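PDB 4IXW: halohydrin dehalogenase from Rhizobium radiobacter, which catalyses the reversible conversion of vicinal halohydrins into epoxides with release of halide, and opens epoxide rings with anionic nucleophiles. Local coordinates for the ethyl (2S)-oxiran-2-ylacetate site. Numbering follows the deposited sequence. Chains: chain A/B, Halohydrin dehalogenase.

The ethyl (2S)-oxiran-2-ylacetate site. Residues chain A 12, 86, 131-132, 134, 139, 142, 145, 175-176, 186-187; chain B 249. With IXW (ethyl (2S)-oxiran-2-ylacetate), chain C.
The active-site pocket of this short-chain dehydrogenase/reductase-like enzyme lies past the C-terminal ends of strands 126-130 and 170-175, beside helix 143-162, and B:Trp249, from the C-terminal tail of chain B, reaches across to close it. The ligand, an epoxide of the kind formed by ring closure and consumed by ring opening, is almost wholly buried. Its oxirane oxygen O3 accepts two hydrogen bonds, from the serine and tyrosine of the Ser-Tyr-Arg catalytic triad, A:Ser132 (OG, 3.0 Å) and A:Tyr145 (OH, 2.6 Å). A:Tyr145, CG anti to the backbone N (chi1 -179°), reaches in from its helix and meets O3 edge-on, in the ring plane; in this family the tyrosine serves as the acid-base, so it probably protonates the opening epoxide. A:Ser132 OG also lies 3.0 Å from the ester carbonyl O2, so its one hydrogen is shared or alternates between O3 and O2; OG receives the backbone N-H of engineered A:Ala134 (N to OG, 2.8 Å), which helps fix the hydroxyl's orientation. The broad apolar face of A:Trp139 suits the ethyl terminus: C1 sits over its six-membered ring, 3.4 Å from the centroid, a CH-pi contact, while engineered A:Trp86 touches C1 with CH2 and A:Leu142 CD2 packs on C2. At the oxirane end A:Phe12 CZ points at C6, and engineered A:Tyr186 turns a ring face, near its rim, toward O3, with C5 beyond the CG-CD2 edge. B:Trp249 brings CZ2 to within 3.3 Å of C1, and its indole N-H, NE1, donates nearly in the ring plane to A:Tyr187 OH at 2.8 Å.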
ATOM      1  N   PHE A  12      -9.728  12.167  21.444  1.00 35.47           N
ATOM      2  CA  PHE A  12      -8.933  11.723  20.293  1.00 35.62           C
ATOM      3  C   PHE A  12      -8.060  12.883  19.777  1.00 36.03           C
ATOM      4  O   PHE A  12      -7.211  13.403  20.515  1.00 36.52           O
ATOM      5  CB  PHE A  12      -9.874  11.181  19.201  1.00 35.85           C
ATOM      6  CG  PHE A  12      -9.198  10.326  18.150  1.00 36.67           C
ATOM      7  CD1 PHE A  12      -7.922   9.810  18.348  1.00 36.12           C
ATOM      8  CD2 PHE A  12      -9.880   9.996  16.979  1.00 36.90           C
ATOM      9  CE1 PHE A  12      -7.326   9.004  17.389  1.00 38.39           C
ATOM     10  CE2 PHE A  12      -9.299   9.191  16.016  1.00 39.46           C
ATOM     11  CZ  PHE A  12      -8.008   8.696  16.219  1.00 38.79           C
ATOM     12  N   TRP A  86     -12.280  -5.536  21.852  1.00 48.24           N
ATOM     13  CA  TRP A  86     -11.739  -6.766  21.270  1.00 46.17           C
ATOM     14  C   TRP A  86     -12.635  -8.013  21.453  1.00 46.28           C
ATOM     15  O   TRP A  86     -12.591  -8.681  22.495  1.00 47.64           O
ATOM     16  CB  TRP A  86     -10.338  -7.022  21.850  1.00 46.02           C
ATOM     17  CG  TRP A  86      -9.475  -5.760  21.992  1.00 46.03           C
ATOM     18  CD1 TRP A  86      -9.619  -4.757  22.927  1.00 47.66           C
ATOM     19  CD2 TRP A  86      -8.363  -5.374  21.168  1.00 42.25           C
ATOM     20  NE1 TRP A  86      -8.642  -3.799  22.749  1.00 44.06           N
ATOM     21  CE2 TRP A  86      -7.870  -4.146  21.675  1.00 41.65           C
ATOM     22  CE3 TRP A  86      -7.721  -5.958  20.075  1.00 38.26           C
ATOM     23  CZ2 TRP A  86      -6.772  -3.505  21.128  1.00 37.73           C
ATOM     24  CZ3 TRP A  86      -6.644  -5.315  19.527  1.00 39.27           C
ATOM     25  CH2 TRP A  86      -6.184  -4.095  20.044  1.00 40.22           C
ATOM     26  N   THR A 131      -8.832   9.144  11.242  1.00 24.84           N
ATOM     27  CA  THR A 131      -9.256   7.737  11.254  1.00 25.77           C
ATOM     28  C   THR A 131      -8.429   6.957  12.279  1.00 26.51           C
ATOM     29  O   THR A 131      -8.479   7.268  13.465  1.00 26.72           O
ATOM     30  CB  THR A 131      -9.198   7.072   9.840  1.00 25.67           C
ATOM     31  OG1 THR A 131      -7.857   7.115   9.327  1.00 24.22           O
ATOM     32  CG2 THR A 131     -10.133   7.788   8.872  1.00 26.24           C
ATOM     33  N   SER A 132      -7.604   6.018  11.821  1.00 27.30           N
ATOM     34  CA  SER A 132      -6.763   5.234  12.733  1.00 27.47           C
ATOM     35  C   SER A 132      -5.772   4.385  11.971  1.00 27.72           C
ATOM     36  O   SER A 132      -6.098   3.846  10.908  1.00 27.39           O
ATOM     37  CB  SER A 132      -7.629   4.319  13.600  1.00 27.56           C
ATOM     38  OG  SER A 132      -6.909   3.171  13.973  1.00 22.91           O
ATOM     39  N   ALA A 134      -5.278   1.511  12.433  1.00 28.91           N
ATOM     40  CA  ALA A 134      -5.760   0.143  12.554  1.00 29.77           C
ATOM     41  C   ALA A 134      -6.124  -0.456  11.207  1.00 30.80           C
ATOM     42  O   ALA A 134      -6.247  -1.672  11.085  1.00 31.49           O
ATOM     43  CB  ALA A 134      -6.933   0.059  13.506  1.00 27.54           C
ATOM     44  N   TRP A 139      -3.417  -5.992  14.175  1.00 33.85           N
ATOM     45  CA  TRP A 139      -4.218  -6.494  15.303  1.00 34.13           C
ATOM     46  C   TRP A 139      -5.193  -7.593  14.902  1.00 34.27           C
ATOM     47  O   TRP A 139      -5.613  -7.674  13.737  1.00 34.24           O
ATOM     48  CB  TRP A 139      -5.010  -5.364  15.986  1.00 33.92           C
ATOM     49  CG  TRP A 139      -4.170  -4.559  16.924  1.00 37.02           C
ATOM     50  CD1 TRP A 139      -3.605  -4.986  18.107  1.00 38.85           C
ATOM     51  CD2 TRP A 139      -3.746  -3.204  16.744  1.00 34.68           C
ATOM     52  NE1 TRP A 139      -2.870  -3.972  18.669  1.00 37.40           N
ATOM     53  CE2 TRP A 139      -2.938  -2.868  17.857  1.00 33.52           C
ATOM     54  CE3 TRP A 139      -4.003  -2.229  15.769  1.00 32.71           C
ATOM     55  CZ2 TRP A 139      -2.360  -1.612  18.009  1.00 33.07           C
ATOM     56  CZ3 TRP A 139      -3.439  -0.974  15.926  1.00 38.10           C
ATOM     57  CH2 TRP A 139      -2.617  -0.678  17.039  1.00 37.74           C
ATOM     58  N   LEU A 142     -10.150  -7.042  16.093  1.00 34.33           N
ATOM     59  CA  LEU A 142     -10.425  -5.616  15.948  1.00 33.05           C
ATOM     60  C   LEU A 142     -11.122  -5.357  14.605  1.00 32.24           C
ATOM     61  O   LEU A 142     -11.021  -4.258  14.042  1.00 32.45           O
ATOM     62  CB  LEU A 142      -9.116  -4.840  16.026  1.00 32.03           C
ATOM     63  CG  LEU A 142      -9.176  -3.522  16.783  1.00 34.89           C
ATOM     64  CD1 LEU A 142      -9.729  -3.760  18.187  1.00 35.32           C
ATOM     65  CD2 LEU A 142      -7.786  -2.887  16.845  1.00 33.13           C
ATOM     66  N   TYR A 145     -13.563  -2.425  13.834  1.00 24.35           N
ATOM     67  CA  TYR A 145     -12.985  -1.102  13.977  1.00 23.04           C
ATOM     68  C   TYR A 145     -11.991  -0.829  12.843  1.00 23.08           C
ATOM     69  O   TYR A 145     -12.075   0.200  12.177  1.00 23.72           O
ATOM     70  CB  TYR A 145     -12.320  -0.960  15.340  1.00 20.80           C
ATOM     71  CG  TYR A 145     -11.693   0.384  15.619  1.00 16.41           C
ATOM     72  CD1 TYR A 145     -10.326   0.583  15.471  1.00  9.89           C
ATOM     73  CD2 TYR A 145     -12.455   1.428  16.121  1.00 15.41           C
ATOM     74  CE1 TYR A 145      -9.755   1.794  15.767  1.00 13.32           C
ATOM     75  CE2 TYR A 145     -11.898   2.639  16.430  1.00 12.45           C
ATOM     76  CZ  TYR A 145     -10.549   2.826  16.241  1.00 17.60           C
ATOM     77  OH  TYR A 145     -10.001   4.057  16.538  1.00 23.89           O
ATOM     78  N   PRO A 175      -4.027   7.613  13.118  1.00 27.84           N
ATOM     79  CA  PRO A 175      -3.072   7.671  14.221  1.00 28.53           C
ATOM     80  C   PRO A 175      -2.893   6.345  14.960  1.00 29.49           C
ATOM     81  O   PRO A 175      -3.771   5.484  14.909  1.00 30.92           O
ATOM     82  CB  PRO A 175      -3.690   8.710  15.175  1.00 28.53           C
ATOM     83  CG  PRO A 175      -4.945   9.200  14.532  1.00 27.50           C
ATOM     84  CD  PRO A 175      -5.325   8.197  13.485  1.00 27.64           C
ATOM     85  N   ASN A 176      -1.778   6.198  15.672  1.00 29.06           N
ATOM     86  CA  ASN A 176      -1.727   5.265  16.801  1.00 30.02           C
ATOM     87  C   ASN A 176      -0.789   5.724  17.916  1.00 29.93           C
ATOM     88  O   ASN A 176       0.322   6.166  17.659  1.00 30.67           O
ATOM     89  CB  ASN A 176      -1.370   3.851  16.343  1.00 30.60           C
ATOM     90  CG  ASN A 176      -1.347   2.857  17.488  1.00 31.33           C
ATOM     91  OD1 ASN A 176      -0.301   2.626  18.105  1.00 33.12           O
ATOM     92  ND2 ASN A 176      -2.496   2.253  17.773  1.00 29.55           N
ATOM     93  N   TYR A 186      -7.694   7.646  22.387  1.00 32.44           N
ATOM     94  CA  TYR A 186      -7.613   6.200  22.595  1.00 32.25           C
ATOM     95  C   TYR A 186      -6.433   5.802  23.493  1.00 32.95           C
ATOM     96  O   TYR A 186      -6.225   4.620  23.782  1.00 31.14           O
ATOM     97  CB  TYR A 186      -7.501   5.482  21.243  1.00 31.38           C
ATOM     98  CG  TYR A 186      -8.795   5.458  20.465  1.00 30.11           C
ATOM     99  CD1 TYR A 186      -9.801   4.526  20.770  1.00 25.16           C
ATOM    100  CD2 TYR A 186      -9.047   6.404  19.475  1.00 25.68           C
ATOM    101  CE1 TYR A 186     -11.002   4.521  20.093  1.00 24.37           C
ATOM    102  CE2 TYR A 186     -10.241   6.417  18.802  1.00 26.22           C
ATOM    103  CZ  TYR A 186     -11.218   5.465  19.101  1.00 27.33           C
ATOM    104  OH  TYR A 186     -12.410   5.464  18.403  1.00 28.40           O
ATOM    105  N   TYR A 187      -5.638   6.790  23.896  1.00 34.13           N
ATOM    106  CA  TYR A 187      -4.477   6.536  24.748  1.00 35.40           C
ATOM    107  C   TYR A 187      -4.400   7.545  25.906  1.00 36.35           C
ATOM    108  O   TYR A 187      -3.512   8.411  25.931  1.00 36.35           O
ATOM    109  CB  TYR A 187      -3.188   6.549  23.922  1.00 34.56           C
ATOM    110  CG  TYR A 187      -2.993   5.324  23.051  1.00 35.12           C
ATOM    111  CD1 TYR A 187      -3.519   5.263  21.754  1.00 31.71           C
ATOM    112  CD2 TYR A 187      -2.271   4.223  23.523  1.00 33.37           C
ATOM    113  CE1 TYR A 187      -3.335   4.131  20.962  1.00 33.38           C
ATOM    114  CE2 TYR A 187      -2.066   3.099  22.739  1.00 32.75           C
ATOM    115  CZ  TYR A 187      -2.584   3.059  21.455  1.00 34.78           C
ATOM    116  OH  TYR A 187      -2.401   1.924  20.698  1.00 33.62           O
TER
ATOM    117  N   TRP B 249      -3.705  -4.422  23.587  1.00 49.59           N
ATOM    118  CA  TRP B 249      -3.278  -3.684  24.776  1.00 49.66           C
ATOM    119  C   TRP B 249      -3.321  -4.570  26.021  1.00 49.16           C
ATOM    120  O   TRP B 249      -4.304  -5.278  26.243  1.00 49.88           O
ATOM    121  CB  TRP B 249      -4.191  -2.482  25.018  1.00 49.67           C
ATOM    122  CG  TRP B 249      -4.215  -1.465  23.936  1.00 48.52           C
ATOM    123  CD1 TRP B 249      -3.193  -1.119  23.097  1.00 48.07           C
ATOM    124  CD2 TRP B 249      -5.304  -0.599  23.625  1.00 48.50           C
ATOM    125  NE1 TRP B 249      -3.590  -0.100  22.265  1.00 49.06           N
ATOM    126  CE2 TRP B 249      -4.885   0.238  22.568  1.00 49.19           C
ATOM    127  CE3 TRP B 249      -6.610  -0.465  24.121  1.00 48.38           C
ATOM    128  CZ2 TRP B 249      -5.725   1.192  21.995  1.00 48.69           C
ATOM    129  CZ3 TRP B 249      -7.435   0.498  23.572  1.00 49.28           C
ATOM    130  CH2 TRP B 249      -6.995   1.305  22.506  1.00 49.50           C
TER
HETATM  131  O2  IXW C 302      -5.761   1.728  16.363  1.00 48.61           O
HETATM  132  C3  IXW C 302      -5.644   2.133  17.507  1.00 51.03           C
HETATM  133  O1  IXW C 302      -5.952   1.267  18.627  1.00 51.15           O
HETATM  134  C2  IXW C 302      -6.104  -0.129  18.436  1.00 48.50           C
HETATM  135  C1  IXW C 302      -5.140  -0.793  19.391  1.00 51.27           C
HETATM  136  C4  IXW C 302      -5.270   3.564  17.787  1.00 51.92           C
HETATM  137  C5  IXW C 302      -6.460   4.500  17.698  1.00 49.89           C
HETATM  138  O3  IXW C 302      -7.455   4.089  16.760  1.00 47.73           O
HETATM  139  C6  IXW C 302      -6.762   5.299  16.445  1.00 51.07           C